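Local coordinates for putative phosphoglycolate phosphatase (Lactobacillus delbrueckii, PDB 2HI0), which probably hydrolyses the phosphate ester of 2-phosphoglycolate, as a member of the haloacid dehalogenase-like hydrolase superfamily, at residues 22-28 with 96-101; 30-36 with 59-63. All blocks are in the same frame, centred on the assembly; numbering follows the deposited sequence.

Contact 1. Residues 22-28 with 96-101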
# COMPACT_ATOMS: atom_id res chain seq x y z
N LEU A 22 -6.57 -8.87 -5.34
CA LEU A 22 -6.09 -7.94 -6.38
C LEU A 22 -5.84 -8.65 -7.74
O LEU A 22 -6.16 -8.13 -8.83
CB LEU A 22 -4.79 -7.22 -5.93
CG LEU A 22 -4.95 -6.12 -4.89
CD1 LEU A 22 -3.54 -5.77 -4.37
CD2 LEU A 22 -5.64 -4.86 -5.37
N THR A 23 -5.27 -9.85 -7.63
CA THR A 23 -4.93 -10.70 -8.78
C THR A 23 -6.21 -11.09 -9.51
O THR A 23 -6.31 -10.94 -10.71
CB THR A 23 -4.12 -11.92 -8.30
OG1 THR A 23 -2.87 -11.47 -7.74
CG2 THR A 23 -3.79 -12.87 -9.45
N SER A 24 -7.18 -11.60 -8.77
CA SER A 24 -8.45 -12.00 -9.35
C SER A 24 -9.14 -10.82 -10.06
O SER A 24 -9.66 -10.96 -11.17
CB SER A 24 -9.36 -12.56 -8.25
OG SER A 24 -10.56 -13.02 -8.81
N ALA A 25 -9.17 -9.66 -9.41
CA ALA A 25 -9.82 -8.48 -9.96
C ALA A 25 -9.07 -7.96 -11.19
O ALA A 25 -9.68 -7.55 -12.19
CB ALA A 25 -9.97 -7.40 -8.91
N LEU A 26 -7.73 -7.94 -11.15
CA LEU A 26 -6.93 -7.50 -12.30
C LEU A 26 -7.17 -8.43 -13.49
O LEU A 26 -7.36 -7.96 -14.61
CB LEU A 26 -5.39 -7.38 -12.04
CG LEU A 26 -4.56 -6.52 -13.04
CD1 LEU A 26 -5.06 -5.08 -13.06
CD2 LEU A 26 -3.09 -6.62 -12.61
N ASN A 27 -7.12 -9.73 -13.27
CA ASN A 27 -7.35 -10.67 -14.34
C ASN A 27 -8.75 -10.57 -14.92
O ASN A 27 -8.93 -10.60 -16.14
CB ASN A 27 -7.06 -12.11 -13.90
CG ASN A 27 -5.58 -12.43 -13.83
OD1 ASN A 27 -4.77 -11.88 -14.58
ND2 ASN A 27 -5.21 -13.31 -12.89
N TYR A 28 -9.76 -10.37 -14.05
CA TYR A 28 -11.13 -10.10 -14.51
C TYR A 28 -11.22 -8.90 -15.46
O TYR A 28 -11.80 -8.98 -16.54
CB TYR A 28 -12.08 -9.91 -13.32
CG TYR A 28 -13.53 -9.62 -13.75
CD1 TYR A 28 -14.42 -10.66 -13.98
CD2 TYR A 28 -13.97 -8.34 -13.85
CE1 TYR A 28 -15.71 -10.39 -14.37
CE2 TYR A 28 -15.25 -8.05 -14.26
CZ TYR A 28 -16.13 -9.09 -14.51
OH TYR A 28 -17.43 -8.84 -14.87
N VAL A 96 -13.40 -0.95 -15.51
CA VAL A 96 -13.85 -2.26 -15.04
C VAL A 96 -13.21 -2.60 -13.71
O VAL A 96 -13.89 -3.01 -12.78
CB VAL A 96 -13.51 -3.37 -16.08
CG1 VAL A 96 -13.98 -4.77 -15.58
CG2 VAL A 96 -14.10 -2.97 -17.48
N PHE A 97 -11.90 -2.44 -13.60
CA PHE A 97 -11.18 -2.86 -12.39
C PHE A 97 -11.64 -2.18 -11.07
O PHE A 97 -11.80 -2.86 -10.02
CB PHE A 97 -9.70 -2.60 -12.55
CG PHE A 97 -8.89 -2.97 -11.33
CD1 PHE A 97 -8.53 -4.30 -11.07
CD2 PHE A 97 -8.49 -2.00 -10.45
CE1 PHE A 97 -7.82 -4.62 -9.93
CE2 PHE A 97 -7.80 -2.33 -9.30
CZ PHE A 97 -7.45 -3.64 -9.04
N LYS A 98 -11.79 -0.85 -11.10
CA LYS A 98 -12.06 -0.14 -9.84
C LYS A 98 -13.36 -0.61 -9.16
O LYS A 98 -13.36 -1.03 -8.01
CB LYS A 98 -12.03 1.37 -10.07
CG LYS A 98 -10.61 1.85 -10.35
CD LYS A 98 -10.44 3.37 -10.28
CE LYS A 98 -11.05 3.98 -9.01
NZ LYS A 98 -10.53 5.36 -8.73
N PRO A 99 -14.47 -0.59 -9.87
CA PRO A 99 -15.70 -1.07 -9.24
C PRO A 99 -15.70 -2.57 -8.95
O PRO A 99 -16.18 -3.02 -7.88
CB PRO A 99 -16.79 -0.74 -10.26
CG PRO A 99 -16.07 -0.53 -11.54
CD PRO A 99 -14.69 -0.07 -11.24
N TYR A 100 -15.09 -3.34 -9.85
CA TYR A 100 -15.04 -4.79 -9.60
C TYR A 100 -14.27 -5.09 -8.33
O TYR A 100 -14.75 -5.82 -7.45
CB TYR A 100 -14.43 -5.53 -10.76
CG TYR A 100 -14.52 -7.02 -10.56
CD1 TYR A 100 -15.66 -7.71 -10.98
CD2 TYR A 100 -13.50 -7.74 -9.90
CE1 TYR A 100 -15.76 -9.10 -10.79
CE2 TYR A 100 -13.59 -9.10 -9.71
CZ TYR A 100 -14.72 -9.78 -10.15
OH TYR A 100 -14.79 -11.16 -9.95
N TYR A 101 -13.07 -4.53 -8.23
CA TYR A 101 -12.27 -4.70 -7.02
C TYR A 101 -13.02 -4.24 -5.74
O TYR A 101 -13.05 -4.98 -4.74
CB TYR A 101 -10.91 -4.01 -7.17
CG TYR A 101 -10.11 -4.21 -5.91
CD1 TYR A 101 -9.67 -5.46 -5.53
CD2 TYR A 101 -9.81 -3.16 -5.10
CE1 TYR A 101 -8.96 -5.65 -4.37
CE2 TYR A 101 -9.11 -3.33 -3.94
CZ TYR A 101 -8.68 -4.57 -3.57
OH TYR A 101 -7.98 -4.72 -2.38
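The ring of Tyr-28 lies over the ring of Tyr-100 in an offset stack, centroids 3.9 Å apart and planes only 13° from parallel. CE1 of Tyr-100 sits over the centre of the Tyr-28 ring, while the CB of Tyr-28 adds a CH-pi contact on the face of Tyr-100. Val-96 CG1 approaches the Tyr-28 ring obliquely, 3.8 Å from Tyr-28 CE2. Both tyrosines hold CG anti to the backbone N (chi1 180° for Tyr-28), which sends each ring out from its helix into the space between the two.

One turn deeper, Ala-25 and Tyr-101 have the nearest CA atoms of the two segments, 5.4 Å apart. The small CB of Ala-25 points in among three aromatic side chains: it lies at the edges of Tyr-100 and Tyr-101 and 3.7 Å from Phe-97 CE1. Phe-97 turns its edge to the helix 22-28 backbone, with CE1 3.5 Å from Leu-26 N, an amide already bonded to Leu-22 O; CD1 of Leu-26 also brushes this ring. At the far end Leu-22 lays CD2 over the face of Tyr-101, 3.8 Å from the ring centroid, in a second CH-pi contact. Tyr-101 OH is hydrogen-bonded to Lys-135 NZ, and Leu-22 also touches Asp-12, one of the sodium ligands.

Segments 22-28 and 96-101 run antiparallel but well skewed, at 141°, with their axes approaching to 8.9 Å. They join helices 19-32 and 87-103 in what is probably the helical cap of this HAD fold. No hydrogen bond crosses between the two segments, so here the fit probably rests on shape, through ring faces, ring edges and methyl groups.

Contact 2. Residues 30-36 with 59-63. With EDO (1,2-ethanediol), chain H.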
# COMPACT_ATOMS: atom_id res chain seq x y z
N PHE A 30 -8.80 -7.27 -17.11
CA PHE A 30 -8.02 -7.55 -18.31
C PHE A 30 -8.81 -8.42 -19.27
O PHE A 30 -8.93 -8.14 -20.45
CB PHE A 30 -6.65 -8.20 -17.98
CG PHE A 30 -5.51 -7.16 -17.87
CD1 PHE A 30 -5.64 -6.12 -16.99
CD2 PHE A 30 -4.38 -7.20 -18.70
CE1 PHE A 30 -4.69 -5.15 -16.84
CE2 PHE A 30 -3.42 -6.20 -18.58
CZ PHE A 30 -3.58 -5.17 -17.65
N GLU A 31 -9.38 -9.49 -18.76
CA GLU A 31 -10.16 -10.38 -19.62
C GLU A 31 -11.36 -9.62 -20.26
O GLU A 31 -11.63 -9.78 -21.47
CB GLU A 31 -10.69 -11.56 -18.80
CG GLU A 31 -11.54 -12.54 -19.60
CD GLU A 31 -11.94 -13.79 -18.83
OE1 GLU A 31 -12.50 -13.69 -17.71
OE2 GLU A 31 -11.73 -14.87 -19.43
N GLN A 32 -12.07 -8.84 -19.43
CA GLN A 32 -13.19 -8.06 -19.92
C GLN A 32 -12.85 -7.05 -21.02
O GLN A 32 -13.72 -6.64 -21.78
CB GLN A 32 -13.93 -7.32 -18.80
CG GLN A 32 -14.70 -8.23 -17.90
CD GLN A 32 -15.86 -8.88 -18.59
OE1 GLN A 32 -16.68 -8.19 -19.22
NE2 GLN A 32 -15.97 -10.22 -18.49
N THR A 33 -11.60 -6.62 -21.06
CA THR A 33 -11.13 -5.63 -22.02
C THR A 33 -10.23 -6.23 -23.12
O THR A 33 -9.60 -5.50 -23.90
CB THR A 33 -10.47 -4.47 -21.28
OG1 THR A 33 -9.41 -4.95 -20.45
CG2 THR A 33 -11.47 -3.68 -20.45
N GLY A 34 -10.22 -7.55 -23.24
CA GLY A 34 -9.57 -8.21 -24.36
C GLY A 34 -8.09 -8.50 -24.20
O GLY A 34 -7.42 -8.83 -25.21
N HIS A 35 -7.57 -8.44 -22.98
CA HIS A 35 -6.14 -8.61 -22.72
C HIS A 35 -5.87 -10.01 -22.16
O HIS A 35 -6.80 -10.72 -21.83
CB HIS A 35 -5.64 -7.58 -21.73
CG HIS A 35 -5.61 -6.21 -22.29
ND1 HIS A 35 -4.56 -5.76 -23.06
CD2 HIS A 35 -6.53 -5.22 -22.29
CE1 HIS A 35 -4.81 -4.53 -23.47
NE2 HIS A 35 -6.01 -4.18 -23.03
N ARG A 36 -4.59 -10.41 -22.13
CA ARG A 36 -4.10 -11.59 -21.41
C ARG A 36 -4.58 -11.46 -19.97
O ARG A 36 -4.60 -10.35 -19.43
CB ARG A 36 -2.54 -11.65 -21.45
CG ARG A 36 -1.78 -11.57 -20.11
CD ARG A 36 -0.26 -11.57 -20.29
NE ARG A 36 0.41 -12.33 -19.23
CZ ARG A 36 1.73 -12.41 -19.06
NH1 ARG A 36 2.58 -11.76 -19.83
NH2 ARG A 36 2.22 -13.15 -18.07
N ALA A 59 1.03 -3.41 -15.59
CA ALA A 59 0.46 -4.70 -16.05
C ALA A 59 0.36 -4.77 -17.57
O ALA A 59 0.70 -5.79 -18.16
CB ALA A 59 -0.95 -4.97 -15.43
N LEU A 60 -0.03 -3.67 -18.19
CA LEU A 60 -0.09 -3.58 -19.65
C LEU A 60 1.31 -3.69 -20.25
O LEU A 60 1.49 -4.34 -21.27
CB LEU A 60 -0.80 -2.30 -20.11
CG LEU A 60 -2.31 -2.22 -19.90
CD1 LEU A 60 -2.85 -0.79 -20.18
CD2 LEU A 60 -3.03 -3.27 -20.82
N ALA A 61 2.30 -3.06 -19.62
CA ALA A 61 3.69 -3.14 -20.13
C ALA A 61 4.21 -4.56 -20.01
O ALA A 61 4.89 -5.07 -20.91
CB ALA A 61 4.58 -2.18 -19.33
N TYR A 62 3.89 -5.20 -18.88
CA TYR A 62 4.30 -6.58 -18.67
C TYR A 62 3.65 -7.49 -19.72
O TYR A 62 4.35 -8.35 -20.32
CB TYR A 62 3.96 -7.01 -17.25
CG TYR A 62 4.68 -8.24 -16.85
CD1 TYR A 62 6.05 -8.21 -16.64
CD2 TYR A 62 4.00 -9.45 -16.68
CE1 TYR A 62 6.75 -9.35 -16.25
CE2 TYR A 62 4.70 -10.60 -16.29
CZ TYR A 62 6.09 -10.54 -16.10
OH TYR A 62 6.81 -11.65 -15.73
N GLU A 63 2.36 -7.30 -20.00
CA GLU A 63 1.71 -8.06 -21.07
C GLU A 63 2.46 -7.87 -22.41
O GLU A 63 2.62 -8.81 -23.19
CB GLU A 63 0.25 -7.65 -21.26
CG GLU A 63 -0.45 -8.37 -22.40
CD GLU A 63 -1.85 -7.81 -22.70
OE1 GLU A 63 -2.09 -6.58 -22.55
OE2 GLU A 63 -2.70 -8.62 -23.15
C1 EDO H . -10.09 -13.92 -15.63
O1 EDO H . -11.40 -14.41 -15.41
C2 EDO H . -9.13 -15.02 -15.19
O2 EDO H . -9.19 -16.20 -16.01
O HOH W 1 2.07 -11.45 -22.57
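Phe-30 packs on Ala-59 just before helix 19-32 ends in a Schellman motif, with Gly-34 at positive phi as its C-prime residue. His-35 N and Thr-33 N bond to Phe-30 O from opposite faces of its carbonyl plane, and Gly-34 N reaches Glu-31 O. This turn delivers His-35 and Arg-36 to the C-terminal end of helix 52-63.

CZ of Phe-30 comes within 3.4 Å of Ala-59 CB, and Leu-60 CD2 touches the same phenyl ring. That methyl also lies over a face of the imidazole of His-35, 3.7 Å from the ring centroid, in a CH-pi contact.

Polar contacts centre on Glu-63, whose two oxygens take different donors. OE1 uses its syn lone pair to accept from His-35 ND1 at 2.7 Å, a bent bond (138°) with the oxygen tilted out of the ring plane. OE2 takes Arg-36 N at 2.8 Å, nearly straight at 164°, from above the carboxylate plane. The extended Glu-63 chain, CG anti to the backbone N (chi1 177°), carries the carboxylate out to both. The imidazole of His-35 also hydrogen-bonds through NE2 to Glu-89 OE2; with glutamates at both nitrogens, a protonated ring is probably favoured.

Arg-36 has two conformers. In one, NE makes a salt bridge with Asp-38, and a water accepts from NH1 and donates to Glu-63 O, 2.8 Å from each.

In the fold
Contacts 1 and 2 lie with their centres 11 Å apart on the same side of the chain's centre, successive parts of helix 19-32 serving both. Contact 1 pairs that helix with 87-103, whereas contact 2 joins its C-terminal end and the following turn to 52-63. Along the chain, contact 2 is nested inside the loop that contact 1 closes. They meet directly: Leu-26 CD2 packs 3.9 Å from Ala-59 CB, and Val-96 reaches Thr-33 and Gln-32. Helix 19-32 thus packs against both 87-103 and 52-63, consistent with the helical cap of HAD phosphatases, standing beside the parallel sheet of the core.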